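Local coordinates for putative uncharacterized protein (Chaetomium thermophilum, PDB 4XRI), which serves as an importin-beta transport receptor for the nuclear import of protein cargo and probably binds a small GTPase, at residues S793-L798 and Q837-A842. The protein carries 2 engineered substitutions. Sequence-based numbering, arbitrary orientation.
Sequences SIFALL and QDWITA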
ATOM      1  N   SER A 793     -13.662  18.390 -29.862  1.00 47.10           N
ATOM      2  CA  SER A 793     -13.356  17.196 -29.081  1.00 48.44           C
ATOM      3  C   SER A 793     -12.755  17.565 -27.728  1.00 50.55           C
ATOM      4  O   SER A 793     -12.890  16.823 -26.756  1.00 51.40           O
ATOM      5  CB  SER A 793     -12.398  16.285 -29.847  1.00 40.83           C
ATOM      6  OG  SER A 793     -11.145  16.917 -30.041  1.00 51.00           O
ATOM      7  N   ILE A 794     -12.091  18.714 -27.668  1.00 48.18           N
ATOM      8  CA  ILE A 794     -11.513  19.186 -26.416  1.00 43.36           C
ATOM      9  C   ILE A 794     -12.616  19.605 -25.446  1.00 45.71           C
ATOM     10  O   ILE A 794     -12.585  19.250 -24.267  1.00 45.79           O
ATOM     11  CB  ILE A 794     -10.553  20.366 -26.640  1.00 46.88           C
ATOM     12  CG1 ILE A 794      -9.398  19.950 -27.553  1.00 39.61           C
ATOM     13  CG2 ILE A 794     -10.018  20.876 -25.309  1.00 44.43           C
ATOM     14  CD1 ILE A 794      -8.404  21.061 -27.819  1.00 39.74           C
ATOM     15  N   PHE A 795     -13.587  20.359 -25.953  1.00 40.25           N
ATOM     16  CA  PHE A 795     -14.743  20.759 -25.156  1.00 45.89           C
ATOM     17  C   PHE A 795     -15.527  19.544 -24.680  1.00 51.08           C
ATOM     18  O   PHE A 795     -16.030  19.518 -23.555  1.00 51.35           O
ATOM     19  CB  PHE A 795     -15.662  21.684 -25.955  1.00 50.19           C
ATOM     20  CG  PHE A 795     -15.237  23.124 -25.942  1.00 56.31           C
ATOM     21  CD1 PHE A 795     -14.549  23.669 -27.013  1.00 55.15           C
ATOM     22  CD2 PHE A 795     -15.532  23.934 -24.860  1.00 57.02           C
ATOM     23  CE1 PHE A 795     -14.163  24.995 -27.003  1.00 56.07           C
ATOM     24  CE2 PHE A 795     -15.147  25.260 -24.845  1.00 54.16           C
ATOM     25  CZ  PHE A 795     -14.460  25.791 -25.917  1.00 51.06           C
ATOM     26  N   ALA A 796     -15.627  18.542 -25.549  1.00 52.91           N
ATOM     27  CA  ALA A 796     -16.337  17.307 -25.238  1.00 50.39           C
ATOM     28  C   ALA A 796     -15.751  16.639 -24.000  1.00 47.48           C
ATOM     29  O   ALA A 796     -16.482  16.231 -23.097  1.00 50.68           O
ATOM     30  CB  ALA A 796     -16.293  16.355 -26.425  1.00 43.87           C
ATOM     31  N   LEU A 797     -14.427  16.541 -23.964  1.00 45.51           N
ATOM     32  CA  LEU A 797     -13.733  15.959 -22.823  1.00 44.19           C
ATOM     33  C   LEU A 797     -13.898  16.816 -21.575  1.00 50.30           C
ATOM     34  O   LEU A 797     -14.136  16.296 -20.485  1.00 48.27           O
ATOM     35  CB  LEU A 797     -12.251  15.776 -23.139  1.00 45.18           C
ATOM     36  CG  LEU A 797     -11.366  15.333 -21.974  1.00 46.34           C
ATOM     37  CD1 LEU A 797     -11.890  14.048 -21.345  1.00 48.06           C
ATOM     38  CD2 LEU A 797      -9.954  15.143 -22.463  1.00 45.03           C
ATOM     39  N   LEU A 798     -13.764  18.130 -21.743  1.00 45.19           N
ATOM     40  CA  LEU A 798     -13.979  19.077 -20.652  1.00 48.33           C
ATOM     41  C   LEU A 798     -15.333  18.853 -19.991  1.00 49.91           C
ATOM     42  O   LEU A 798     -15.448  18.854 -18.765  1.00 52.52           O
ATOM     43  CB  LEU A 798     -13.881  20.519 -21.160  1.00 45.32           C
ATOM     44  CG  LEU A 798     -12.489  21.084 -21.443  1.00 44.14           C
ATOM     45  CD1 LEU A 798     -12.609  22.452 -22.109  1.00 41.74           C
ATOM     46  CD2 LEU A 798     -11.686  21.187 -20.160  1.00 40.08           C
ATOM     47  N   GLN A 837     -21.791  28.581 -22.410  1.00 83.84           N
ATOM     48  CA  GLN A 837     -22.552  27.422 -21.958  1.00 76.83           C
ATOM     49  C   GLN A 837     -22.480  27.320 -20.440  1.00 79.26           C
ATOM     50  O   GLN A 837     -21.471  27.682 -19.832  1.00 79.95           O
ATOM     51  CB  GLN A 837     -22.035  26.136 -22.605  1.00 73.15           C
ATOM     52  CG  GLN A 837     -22.417  25.973 -24.065  1.00 71.23           C
ATOM     53  CD  GLN A 837     -21.867  24.694 -24.666  1.00 71.91           C
ATOM     54  OE1 GLN A 837     -22.607  23.742 -24.914  1.00 72.67           O
ATOM     55  NE2 GLN A 837     -20.561  24.667 -24.902  1.00 69.05           N
ATOM     56  N   ASP A 838     -23.554  26.830 -19.832  1.00 82.69           N
ATOM     57  CA  ASP A 838     -23.681  26.852 -18.380  1.00 77.24           C
ATOM     58  C   ASP A 838     -22.754  25.870 -17.670  1.00 64.24           C
ATOM     59  O   ASP A 838     -22.284  26.150 -16.566  1.00 60.29           O
ATOM     60  CB  ASP A 838     -25.128  26.570 -17.977  1.00 85.01           C
ATOM     61  CG  ASP A 838     -26.078  27.663 -18.423  1.00 92.13           C
ATOM     62  OD1 ASP A 838     -25.656  28.838 -18.458  1.00 92.43           O
ATOM     63  OD2 ASP A 838     -27.245  27.347 -18.743  1.00 94.90           O
ATOM     64  N   TRP A 839     -22.486  24.728 -18.294  1.00 69.42           N
ATOM     65  CA  TRP A 839     -21.644  23.719 -17.656  1.00 65.03           C
ATOM     66  C   TRP A 839     -20.204  24.204 -17.547  1.00 61.02           C
ATOM     67  O   TRP A 839     -19.481  23.820 -16.628  1.00 66.56           O
ATOM     68  CB  TRP A 839     -21.708  22.386 -18.410  1.00 70.24           C
ATOM     69  CG  TRP A 839     -21.140  22.398 -19.805  1.00 73.53           C
ATOM     70  CD1 TRP A 839     -21.829  22.585 -20.969  1.00 73.86           C
ATOM     71  CD2 TRP A 839     -19.773  22.187 -20.180  1.00 71.39           C
ATOM     72  NE1 TRP A 839     -20.976  22.515 -22.043  1.00 71.28           N
ATOM     73  CE2 TRP A 839     -19.706  22.271 -21.586  1.00 69.57           C
ATOM     74  CE3 TRP A 839     -18.594  21.943 -19.465  1.00 67.05           C
ATOM     75  CZ2 TRP A 839     -18.515  22.120 -22.291  1.00 61.67           C
ATOM     76  CZ3 TRP A 839     -17.410  21.796 -20.165  1.00 60.43           C
ATOM     77  CH2 TRP A 839     -17.381  21.878 -21.564  1.00 58.45           C
ATOM     78  N   ILE A 840     -19.796  25.053 -18.484  1.00 62.74           N
ATOM     79  CA  ILE A 840     -18.480  25.679 -18.427  1.00 61.27           C
ATOM     80  C   ILE A 840     -18.359  26.563 -17.194  1.00 59.35           C
ATOM     81  O   ILE A 840     -17.457  26.387 -16.375  1.00 59.57           O
ATOM     82  CB  ILE A 840     -18.200  26.533 -19.675  1.00 65.07           C
ATOM     83  CG1 ILE A 840     -18.086  25.652 -20.921  1.00 65.60           C
ATOM     84  CG2 ILE A 840     -16.928  27.351 -19.481  1.00 70.73           C
ATOM     85  CD1 ILE A 840     -16.673  25.202 -21.229  1.00 56.68           C
ATOM     86  N   THR A 841     -19.278  27.519 -17.083  1.00 60.12           N
ATOM     87  CA  THR A 841     -19.316  28.450 -15.961  1.00 63.26           C
ATOM     88  C   THR A 841     -19.375  27.706 -14.634  1.00 63.21           C
ATOM     89  O   THR A 841     -18.656  28.034 -13.693  1.00 64.28           O
ATOM     90  CB  THR A 841     -20.528  29.396 -16.060  1.00 75.53           C
ATOM     91  OG1 THR A 841     -20.501  30.084 -17.317  1.00 78.36           O
ATOM     92  CG2 THR A 841     -20.513  30.409 -14.925  1.00 79.16           C
ATOM     93  N   ALA A 842     -20.231  26.691 -14.579  1.00 67.92           N
ATOM     94  CA  ALA A 842     -20.374  25.864 -13.387  1.00 62.68           C
ATOM     95  C   ALA A 842     -19.072  25.149 -13.047  1.00 63.39           C
ATOM     96  O   ALA A 842     -18.683  25.070 -11.881  1.00 60.73           O
ATOM     97  CB  ALA A 842     -21.500  24.854 -13.576  1.00 57.22           C
TER
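The backbone oxygen of Phe795 meets the outer rim of the Trp839 indole, with Phe795 O 3.4 Å from Trp839 CH2, a close carbon–oxygen approach that comes in obliquely. No hydrogen bond crosses between 793-798 and 837-842. Trp839 carries the contact with the far end of its benzene ring: Trp839 CZ3 lies 3.6 Å from Leu798 C, and Trp839 CH2 is 3.8 Å from Leu798 CB. One helical turn, from Phe795 to Leu798, thus meets the six-membered ring with backbone as well as side chain. Trp839 CB is directed toward 793-798, and a chi1 of 65° tucks CG in between N and C of its own backbone, laying the six-membered ring against this turn. Ile840 backs it from its own helix, CG1 lying 3.6 Å above one indole face, over the ring centre. Beyond CG1, Ile840 CD1 reaches the Phe795 ring at its edge, in plane, 3.9 Å from Phe795 CE2; the two side chains cross at about a right angle. Replacing Trp839 by an alanine is likely to open a gap beside the 795-798 turn and to take from Leu798 CB and Ile840 CG1 the ring they pack on. The axes of the two segments come within 11.5 Å at 57°, a separation spanned largely by the indole and by Ile840. The contact joins helix 791-802 to the start of helix 838-849 in the alpha-solenoid of this HEAT-repeat protein: Phe795 also meets Phe835 edge-to-face, Leu798 leans on Ser815 and Ile819 of helix 809-825, and Leu797 packs against helix 754-780.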